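Local coordinates for protein H subunit of photosynthetic reaction center complex (Rhodopseudomonas palustris, PDB 6Z5S) that serves as the H subunit of the photosynthetic reaction center complex, spanning the membrane by one predicted helix and probably stabilising the assembly around it, at residues W18-F21 with A22-F26; D208-G212 with D213-G217; T221-G224 with D225-S228; S228-E231 with E232-C236. One frame throughout, in Å; residues are numbered along the deposited sequence.

Interaction 1 of 4, residues W18-F21 with A22-F26; sequences WIFF and AGLLF. With 6PL ((4S,7R)-4-hydroxy-N,N,N-trimethyl-9-oxo-7-[(palmitoyloxy)methyl]-3,5,8-trioxa-4-phosphahexacosan-1-aminium 4-oxide), chain B.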
# COMPACT_ATOMS: atom_id res chain seq x y z
N TRP D 18 11.67 16.53 4.96
CA TRP D 18 11.57 16.23 6.38
C TRP D 18 10.79 17.31 7.11
O TRP D 18 9.99 17.01 8.00
CB TRP D 18 12.96 16.07 7.01
CG TRP D 18 13.65 14.79 6.72
CD1 TRP D 18 14.94 14.64 6.34
CD2 TRP D 18 13.10 13.47 6.79
NE1 TRP D 18 15.24 13.31 6.17
CE2 TRP D 18 14.12 12.57 6.44
CE3 TRP D 18 11.84 12.96 7.12
CZ2 TRP D 18 13.93 11.20 6.41
CZ3 TRP D 18 11.66 11.60 7.09
CH2 TRP D 18 12.69 10.73 6.74
N ILE D 19 11.02 18.57 6.74
CA ILE D 19 10.26 19.66 7.32
C ILE D 19 8.78 19.54 6.95
O ILE D 19 7.90 19.65 7.81
CB ILE D 19 10.84 21.01 6.87
CG1 ILE D 19 12.20 21.23 7.52
CG2 ILE D 19 9.90 22.14 7.21
CD1 ILE D 19 13.07 22.21 6.80
N PHE D 20 8.50 19.34 5.67
CA PHE D 20 7.11 19.20 5.24
C PHE D 20 6.43 18.05 5.95
O PHE D 20 5.26 18.14 6.31
CB PHE D 20 7.03 19.01 3.73
CG PHE D 20 5.81 18.26 3.29
CD1 PHE D 20 4.60 18.90 3.19
CD2 PHE D 20 5.87 16.91 3.01
CE1 PHE D 20 3.47 18.21 2.81
CE2 PHE D 20 4.75 16.22 2.63
CZ PHE D 20 3.55 16.87 2.53
N PHE D 21 7.14 16.95 6.15
CA PHE D 21 6.56 15.75 6.73
C PHE D 21 6.37 15.87 8.23
O PHE D 21 5.41 15.33 8.77
CB PHE D 21 7.41 14.53 6.39
CG PHE D 21 6.82 13.24 6.85
CD1 PHE D 21 5.60 12.82 6.39
CD2 PHE D 21 7.50 12.43 7.74
CE1 PHE D 21 5.05 11.63 6.80
CE2 PHE D 21 6.96 11.25 8.16
CZ PHE D 21 5.74 10.85 7.69
N ALA D 22 7.27 16.57 8.92
CA ALA D 22 7.01 16.90 10.31
C ALA D 22 5.78 17.78 10.44
O ALA D 22 4.92 17.55 11.31
CB ALA D 22 8.23 17.57 10.93
N GLY D 23 5.66 18.79 9.57
CA GLY D 23 4.46 19.60 9.57
C GLY D 23 3.21 18.79 9.30
O GLY D 23 2.17 18.99 9.93
N LEU D 24 3.30 17.84 8.37
CA LEU D 24 2.14 17.03 8.02
C LEU D 24 1.77 16.09 9.16
O LEU D 24 0.59 15.86 9.41
CB LEU D 24 2.42 16.23 6.75
CG LEU D 24 1.24 15.41 6.24
CD1 LEU D 24 0.26 16.29 5.51
CD2 LEU D 24 1.73 14.30 5.35
N LEU D 25 2.76 15.51 9.84
CA LEU D 25 2.46 14.67 10.99
C LEU D 25 1.79 15.49 12.08
O LEU D 25 0.86 15.01 12.73
CB LEU D 25 3.73 14.02 11.52
CG LEU D 25 4.32 12.90 10.68
CD1 LEU D 25 5.56 12.34 11.34
CD2 LEU D 25 3.30 11.82 10.46
N PHE D 26 2.26 16.71 12.30
CA PHE D 26 1.59 17.57 13.27
C PHE D 26 0.15 17.83 12.87
O PHE D 26 -0.76 17.74 13.70
CB PHE D 26 2.35 18.89 13.42
CG PHE D 26 1.89 19.72 14.57
CD1 PHE D 26 0.84 20.60 14.42
CD2 PHE D 26 2.49 19.60 15.80
CE1 PHE D 26 0.41 21.35 15.48
CE2 PHE D 26 2.06 20.36 16.86
CZ PHE D 26 1.02 21.23 16.70
C26 6PL B . 7.29 12.16 17.08
C25 6PL B . 7.97 13.00 16.04
C24 6PL B . 8.03 12.34 14.70
C23 6PL B . 8.83 11.06 14.66
C22 6PL B . 8.89 10.42 13.30
C21 6PL B . 9.31 11.37 12.20
C20 6PL B . 9.30 10.77 10.82
C19 6PL B . 10.67 10.60 10.22
C18 6PL B . 11.60 9.71 11.00
C17 6PL B . 12.98 9.63 10.42
C16 6PL B . 13.71 10.95 10.37
C15 6PL B . 15.07 10.88 9.73
C14 6PL B . 15.85 12.15 9.80
C13 6PL B . 17.16 12.10 9.03
C12 6PL B . 18.01 13.31 9.24
C11 6PL B . 19.05 13.47 8.18
O11 6PL B . 19.97 14.24 8.23
O3 6PL B . 18.82 12.66 7.15
C3 6PL B . 19.26 13.10 5.85
C2 6PL B . 20.72 12.76 5.65
C1 6PL B . 21.34 13.43 4.45
O3P 6PL B . 22.79 13.47 4.61
P 6PL B . 23.47 14.70 5.38
O1P 6PL B . 24.01 15.64 4.35
O2P 6PL B . 22.52 15.22 6.42
O4P 6PL B . 24.76 13.99 6.03
C4 6PL B . 25.04 14.12 7.45
C5 6PL B . 23.93 13.51 8.27
N 6PL B . 23.83 12.00 8.32
C7 6PL B . 25.02 11.43 9.00
C8 6PL B . 23.72 11.41 6.97
C6 6PL B . 22.61 11.66 9.09
O2 6PL B . 20.89 11.31 5.62
C31 6PL B . 20.24 10.57 4.70
O31 6PL B . 19.86 10.98 3.64
C32 6PL B . 20.00 9.17 5.18
C33 6PL B . 18.55 8.81 5.30
C34 6PL B . 17.92 8.44 3.97
C35 6PL B . 16.43 8.25 4.03
C36 6PL B . 15.96 7.27 5.06
C37 6PL B . 14.46 7.10 5.10
C38 6PL B . 13.95 6.42 6.34
C39 6PL B . 12.44 6.38 6.44
C40 6PL B . 11.92 5.91 7.77
C41 6PL B . 10.42 5.97 7.90
C42 6PL B . 9.84 7.34 7.62
C43 6PL B . 8.34 7.43 7.81
C44 6PL B . 7.89 7.23 9.24
C45 6PL B . 6.40 7.42 9.44
C46 6PL B . 5.95 7.33 10.88
C47 6PL B . 4.48 7.55 11.09
C48 6PL B . 4.07 7.51 12.54
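Phe21 and Leu25, one helical turn apart, make the tight part of this contact. Leu25 CG stands over a face of the Phe21 ring, 4.0 Å from its centroid and 16° off the normal, a CH-pi contact; Leu25 CD1 reaches 3.6 Å from Phe21 CE2. With CG of Phe21 anti to its backbone N (chi1 -175°), the ring lies beside the carbonyl carbon, where Leu25 of the next turn comes over its face. Beneath lie ordinary helical bonds, such as Leu25 N to Phe21 O at 2.9 Å. The looser contact is Phe20 CZ with Leu24 CD2 at 4.2 Å, where cardiolipin touches Phe20 and an aromatic side chain of another protein chain packs on Leu24. Separately, a phospholipid runs past Trp18, Phe21 and Leu25. The indole of Trp18 lies against one acyl chain, with C15 over one face, while C20 comes to the edge of the Phe21 ring. Were Trp18 an alanine, that acyl chain would probably lose this flat wall and be freer to shift. With backbone polar groups paired along the helix and almost wholly apolar side chains, the stretch suits a bilayer interior, consistent with the predicted membrane-spanning helix.

Interaction 2 of 4, residues D208-G212 with D213-G217; sequences DAIRG and DQFAG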
# COMPACT_ATOMS: atom_id res chain seq x y z
N ASP D 208 -24.72 -16.65 20.56
CA ASP D 208 -23.90 -17.09 21.68
C ASP D 208 -23.50 -15.96 22.61
O ASP D 208 -22.80 -16.21 23.59
CB ASP D 208 -22.65 -17.79 21.16
CG ASP D 208 -21.97 -17.00 20.08
OD1 ASP D 208 -22.60 -16.80 19.02
OD2 ASP D 208 -20.82 -16.57 20.28
N ALA D 209 -23.93 -14.72 22.34
CA ALA D 209 -23.54 -13.61 23.20
C ALA D 209 -24.32 -13.62 24.51
O ALA D 209 -23.73 -13.55 25.59
CB ALA D 209 -23.74 -12.29 22.46
N ILE D 210 -25.64 -13.70 24.43
CA ILE D 210 -26.49 -13.79 25.60
C ILE D 210 -27.17 -15.14 25.59
O ILE D 210 -27.14 -15.87 24.60
CB ILE D 210 -27.52 -12.65 25.66
CG1 ILE D 210 -28.58 -12.85 24.59
CG2 ILE D 210 -26.83 -11.32 25.46
CD1 ILE D 210 -29.53 -11.70 24.46
N ARG D 211 -27.81 -15.47 26.71
CA ARG D 211 -28.52 -16.73 26.81
C ARG D 211 -30.00 -16.52 26.47
O ARG D 211 -30.43 -15.41 26.15
CB ARG D 211 -28.35 -17.34 28.19
CG ARG D 211 -28.73 -16.42 29.32
CD ARG D 211 -28.66 -17.16 30.64
NE ARG D 211 -29.33 -16.41 31.69
CZ ARG D 211 -28.70 -15.57 32.51
NH1 ARG D 211 -29.39 -14.92 33.44
NH2 ARG D 211 -27.40 -15.39 32.40
N GLY D 212 -30.77 -17.60 26.56
CA GLY D 212 -32.10 -17.60 25.97
C GLY D 212 -33.06 -16.61 26.59
O GLY D 212 -33.83 -15.96 25.89
N ASP D 213 -33.04 -16.48 27.92
CA ASP D 213 -34.00 -15.60 28.57
C ASP D 213 -33.65 -14.14 28.36
O ASP D 213 -34.55 -13.29 28.33
CB ASP D 213 -34.07 -15.91 30.06
CG ASP D 213 -32.71 -15.86 30.72
OD1 ASP D 213 -31.81 -16.60 30.27
OD2 ASP D 213 -32.54 -15.09 31.68
N GLN D 214 -32.36 -13.83 28.22
CA GLN D 214 -31.92 -12.44 28.13
C GLN D 214 -32.53 -11.70 26.95
O GLN D 214 -32.47 -10.47 26.92
CB GLN D 214 -30.40 -12.39 28.04
CG GLN D 214 -29.71 -13.02 29.22
CD GLN D 214 -28.29 -12.57 29.37
OE1 GLN D 214 -27.36 -13.25 28.95
NE2 GLN D 214 -28.10 -11.40 29.97
N PHE D 215 -33.11 -12.42 25.98
CA PHE D 215 -33.78 -11.75 24.88
C PHE D 215 -34.95 -10.90 25.35
O PHE D 215 -35.41 -10.03 24.60
CB PHE D 215 -34.26 -12.77 23.86
CG PHE D 215 -33.16 -13.37 23.05
CD1 PHE D 215 -32.71 -12.74 21.91
CD2 PHE D 215 -32.56 -14.55 23.44
CE1 PHE D 215 -31.70 -13.28 21.17
CE2 PHE D 215 -31.54 -15.09 22.70
CZ PHE D 215 -31.11 -14.46 21.56
N ALA D 216 -35.43 -11.12 26.57
CA ALA D 216 -36.47 -10.24 27.10
C ALA D 216 -35.93 -8.85 27.39
O ALA D 216 -36.67 -7.87 27.28
CB ALA D 216 -37.07 -10.85 28.36
N GLY D 217 -34.65 -8.74 27.73
CA GLY D 217 -34.08 -7.47 28.12
C GLY D 217 -33.48 -6.63 27.02
O GLY D 217 -33.00 -5.53 27.30
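Arg211 N gives a nearly straight hydrogen bond to Gln214 OE1 (3.2 Å, N-H...O 166°), the donor lying a little out of the amide's carbonyl plane. In return Gln214 N makes a weak bond to Arg211 O, so the two residues hold each other across the turn that leads into the short 3-10 segment 214-216. With CG of Gln214 placed beside its own backbone N and the chain extended beyond, the amide is carried back over the preceding residues, where OE1 also lies close to Ile210 CB. The guanidinium of Arg211 is stacked on this amide with the planes 22° apart, and Gln214 CG sits over one of its faces. At the guanidinium edge Asp213 OD1 forms a salt bridge with Arg211 NE at 2.9 Å; as a hydrogen bond it is weak, because the N-H points well off line. This charged pair lies toward the outside, whereas the apolar half of the turn is buried. There Ile210 CD1 sits over the centre of the Phe215 ring, 4.0 Å from the centroid and only 2° off the normal, a clean CH-pi contact. Gly212 O lies near the ring plane at the Phe215 edge. Residues 208-214 belong to the PRC-barrel family sequence. Around the turn, Asp156 OD1 accepts from Gly212 N and Tyr238 OH is hydrogen-bonded to Gln214 O. The isoleucine and phenylalanine both pack on Tyr239 of helix 229-245, while Phe103 of helix 102-105 touches Ile210 and Gln214, so the turn bridges these two helices beyond strand 205-206.

Interaction 3 of 4, residues T221-G224 with D225-S228; sequences TSKG and DQVS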
# COMPACT_ATOMS: atom_id res chain seq x y z
N THR D 221 -37.22 -0.86 20.33
CA THR D 221 -37.37 0.37 19.57
C THR D 221 -38.74 0.99 19.82
O THR D 221 -39.74 0.29 19.97
CB THR D 221 -37.17 0.09 18.08
OG1 THR D 221 -37.50 1.27 17.32
CG2 THR D 221 -38.05 -1.06 17.62
N SER D 222 -38.77 2.32 19.87
CA SER D 222 -40.01 3.01 20.23
C SER D 222 -41.04 2.92 19.11
O SER D 222 -42.20 2.57 19.35
CB SER D 222 -39.72 4.47 20.57
OG SER D 222 -39.18 5.15 19.46
N LYS D 223 -40.64 3.23 17.88
CA LYS D 223 -41.51 3.02 16.74
C LYS D 223 -41.53 1.53 16.40
O LYS D 223 -40.93 0.71 17.09
CB LYS D 223 -41.05 3.86 15.55
CG LYS D 223 -40.81 5.31 15.88
CD LYS D 223 -42.04 5.94 16.46
CE LYS D 223 -41.96 7.45 16.37
NZ LYS D 223 -41.75 7.89 14.97
N GLY D 224 -42.23 1.18 15.33
CA GLY D 224 -42.35 -0.22 14.97
C GLY D 224 -41.68 -0.54 13.65
O GLY D 224 -41.22 -1.67 13.44
N ASP D 225 -41.62 0.44 12.75
CA ASP D 225 -41.05 0.23 11.42
C ASP D 225 -39.83 1.10 11.17
O ASP D 225 -39.41 1.25 10.03
CB ASP D 225 -42.11 0.48 10.35
CG ASP D 225 -43.23 -0.52 10.40
OD1 ASP D 225 -43.00 -1.66 10.87
OD2 ASP D 225 -44.35 -0.18 9.96
N GLN D 226 -39.25 1.67 12.22
CA GLN D 226 -38.02 2.42 12.08
C GLN D 226 -37.28 2.40 13.40
O GLN D 226 -37.89 2.32 14.47
CB GLN D 226 -38.29 3.86 11.63
CG GLN D 226 -38.74 4.78 12.73
CD GLN D 226 -39.20 6.12 12.21
OE1 GLN D 226 -39.73 6.22 11.11
NE2 GLN D 226 -38.99 7.16 13.00
N VAL D 227 -35.96 2.44 13.32
CA VAL D 227 -35.09 2.37 14.48
C VAL D 227 -34.15 3.56 14.45
O VAL D 227 -33.60 3.91 13.40
CB VAL D 227 -34.33 1.03 14.53
CG1 VAL D 227 -33.47 0.85 13.29
CG2 VAL D 227 -33.47 0.95 15.78
N SER D 228 -33.98 4.21 15.60
CA SER D 228 -33.12 5.38 15.71
C SER D 228 -31.68 4.96 15.97
O SER D 228 -31.39 3.83 16.36
CB SER D 228 -33.62 6.30 16.82
OG SER D 228 -33.26 5.79 18.08
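Thr221 and Gln226 bring the two arms of this surface loop together by a polar contact: Thr221 OG1 lies 3.1 Å from Gln226 O, at most a weak hydrogen bond. The hydroxyl is carried inward because OG1 stands opposite the backbone N (chi1 172°). Its one proton is open to competing acceptors, since Lys223 O is 3.5 Å from Thr221 OG1 and Glu231 OE1 lies within weak bonding range too. Between the arms, Thr221 and Val227 have their CA atoms 5.9 Å apart, and the loop turns through Lys223, Gly224 and Asp225 without regular strand geometry.

The second kind of contact is aliphatic. Lys223 and Gln226 lie side by side and point the same way, with Lys223 CG 3.8 Å from Gln226 CG. At their ends, Lys223 NZ and Gln226 NE2 are 3.5 Å apart, but both are donors and form no bond. The glutamine chain extends beyond CG and also touches Pro119 and Pro127.

Charge enters at the tip. Arg133 serves two oxygens there, its NE in a salt bridge with Asp225 OD1 and its NH1 weakly bonded to Gly224 O. Further along the same arm, the buried Val227 packs on Ile129 of strand 129-131.

Across its middle, then, the loop has little more than a weak, contested hydroxyl bond and aliphatic packing, while the charge of Asp225 is met from outside; the arginine following strand 129-131 is therefore likely to contribute to the loop's shape.

Interaction 4 of 4, residues S228-E231 with E232-C236; sequences SKLE and EDKIC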
# COMPACT_ATOMS: atom_id res chain seq x y z
N SER D 228 -33.98 4.21 15.60
CA SER D 228 -33.12 5.38 15.71
C SER D 228 -31.68 4.96 15.97
O SER D 228 -31.39 3.83 16.36
CB SER D 228 -33.62 6.30 16.82
OG SER D 228 -33.26 5.79 18.08
N LYS D 229 -30.76 5.90 15.76
CA LYS D 229 -29.36 5.63 16.03
C LYS D 229 -29.13 5.28 17.49
O LYS D 229 -28.30 4.42 17.81
CB LYS D 229 -28.52 6.84 15.63
CG LYS D 229 -28.26 6.96 14.15
CD LYS D 229 -27.62 8.28 13.80
CE LYS D 229 -28.65 9.37 13.61
NZ LYS D 229 -28.01 10.66 13.26
N LEU D 230 -29.87 5.93 18.39
CA LEU D 230 -29.72 5.65 19.81
C LEU D 230 -30.12 4.21 20.12
O LEU D 230 -29.42 3.50 20.85
CB LEU D 230 -30.55 6.63 20.62
CG LEU D 230 -30.36 6.54 22.13
CD1 LEU D 230 -28.90 6.69 22.47
CD2 LEU D 230 -31.18 7.60 22.82
N GLU D 231 -31.25 3.77 19.57
CA GLU D 231 -31.66 2.39 19.78
C GLU D 231 -30.70 1.42 19.13
O GLU D 231 -30.49 0.32 19.64
CB GLU D 231 -33.08 2.19 19.25
CG GLU D 231 -34.10 3.08 19.91
CD GLU D 231 -35.18 3.53 18.95
OE1 GLU D 231 -35.00 3.37 17.73
OE2 GLU D 231 -36.22 4.04 19.42
N GLU D 232 -30.11 1.80 18.00
CA GLU D 232 -29.10 0.96 17.36
C GLU D 232 -27.92 0.72 18.30
O GLU D 232 -27.51 -0.43 18.52
CB GLU D 232 -28.64 1.59 16.06
CG GLU D 232 -29.56 1.35 14.89
CD GLU D 232 -28.97 1.84 13.59
OE1 GLU D 232 -29.38 2.92 13.11
OE2 GLU D 232 -28.09 1.15 13.04
N ASP D 233 -27.35 1.80 18.84
CA ASP D 233 -26.27 1.59 19.80
C ASP D 233 -26.73 0.81 21.01
O ASP D 233 -26.00 -0.04 21.51
CB ASP D 233 -25.62 2.90 20.24
CG ASP D 233 -24.49 3.33 19.34
OD1 ASP D 233 -24.05 2.51 18.51
OD2 ASP D 233 -23.95 4.43 19.55
N LYS D 234 -27.94 1.07 21.50
CA LYS D 234 -28.39 0.37 22.69
C LYS D 234 -28.51 -1.13 22.45
O LYS D 234 -28.13 -1.93 23.30
CB LYS D 234 -29.71 0.95 23.18
CG LYS D 234 -29.52 2.14 24.08
CD LYS D 234 -30.83 2.69 24.55
CE LYS D 234 -30.64 3.99 25.28
NZ LYS D 234 -31.94 4.64 25.60
N ILE D 235 -29.00 -1.52 21.27
CA ILE D 235 -29.17 -2.94 20.97
C ILE D 235 -27.82 -3.61 20.77
O ILE D 235 -27.53 -4.65 21.38
CB ILE D 235 -30.09 -3.12 19.75
CG1 ILE D 235 -31.51 -2.70 20.10
CG2 ILE D 235 -30.07 -4.55 19.27
CD1 ILE D 235 -32.33 -2.31 18.91
N CYS D 236 -26.97 -3.03 19.92
CA CYS D 236 -25.65 -3.62 19.73
C CYS D 236 -24.86 -3.65 21.02
O CYS D 236 -24.06 -4.56 21.24
CB CYS D 236 -24.88 -2.88 18.64
SG CYS D 236 -25.81 -2.59 17.13
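Ser228 and Glu232 start the helical hydrogen bonding: Glu232 N donates to Ser228 O at 2.9 Å. Three like bonds follow, among them Asp233 N to Lys229 O at 3.0 Å and almost straight (170°).

The N-terminal end of the helix is closed by a capping box, with Ser228 as N-cap. Glu231 N gives a straight bond to Ser228 OG (3.2 Å), and Ser228 N donates in turn to Glu231 OE1, though the modelled length of this second bond is doubtfully short. The glutamate chain bends at chi2 (145°) to fold back to this N-H, and its other oxygen, OE2, takes Ser222 N. Asp117 OD2 holds the serine hydroxyl.

Apolar packing is modest: Leu230 CG meets Lys234 CE at 4.1 Å as the two chains cross. Charge is met further out: Glu232 OE2 binds Tyr177 OH and a basic side chain of another protein chain, while Lys229 NZ pairs with an acidic one there. A leucine in place of Glu232 would probably leave that basic group and the tyrosine hydroxyl without their carboxylate.

Here the helix 229-245 begins, with Ile235 against Leu190 and Pro192 of strand 188-192, Asp233 touching Tyr112 and Arg115 of a loop while its OD2 is hydrogen-bonded to the backbone of another protein chain, and that neighbouring chain also beside Lys229 and Cys236.

From the N terminus, interaction 1 lies on the helix 9-31 in the lipid region, its centre about 40 Å or more from those of the other three, which all come from the C-terminal end. None nests or crosses another: they follow in series. Only interactions 2 and 3 close turns of a loop, their centres about 20 Å apart; interactions 1 and 4 join successive turns of helices. Interaction 4 begins at Ser228, where interaction 3 ends, and the carboxylate of Glu231 in interaction 4 also reaches Ser222 N and Thr221 OG1 of interaction 3. Together the last three lead the chain from short strand 205-206 along one long connection into helix 229-245.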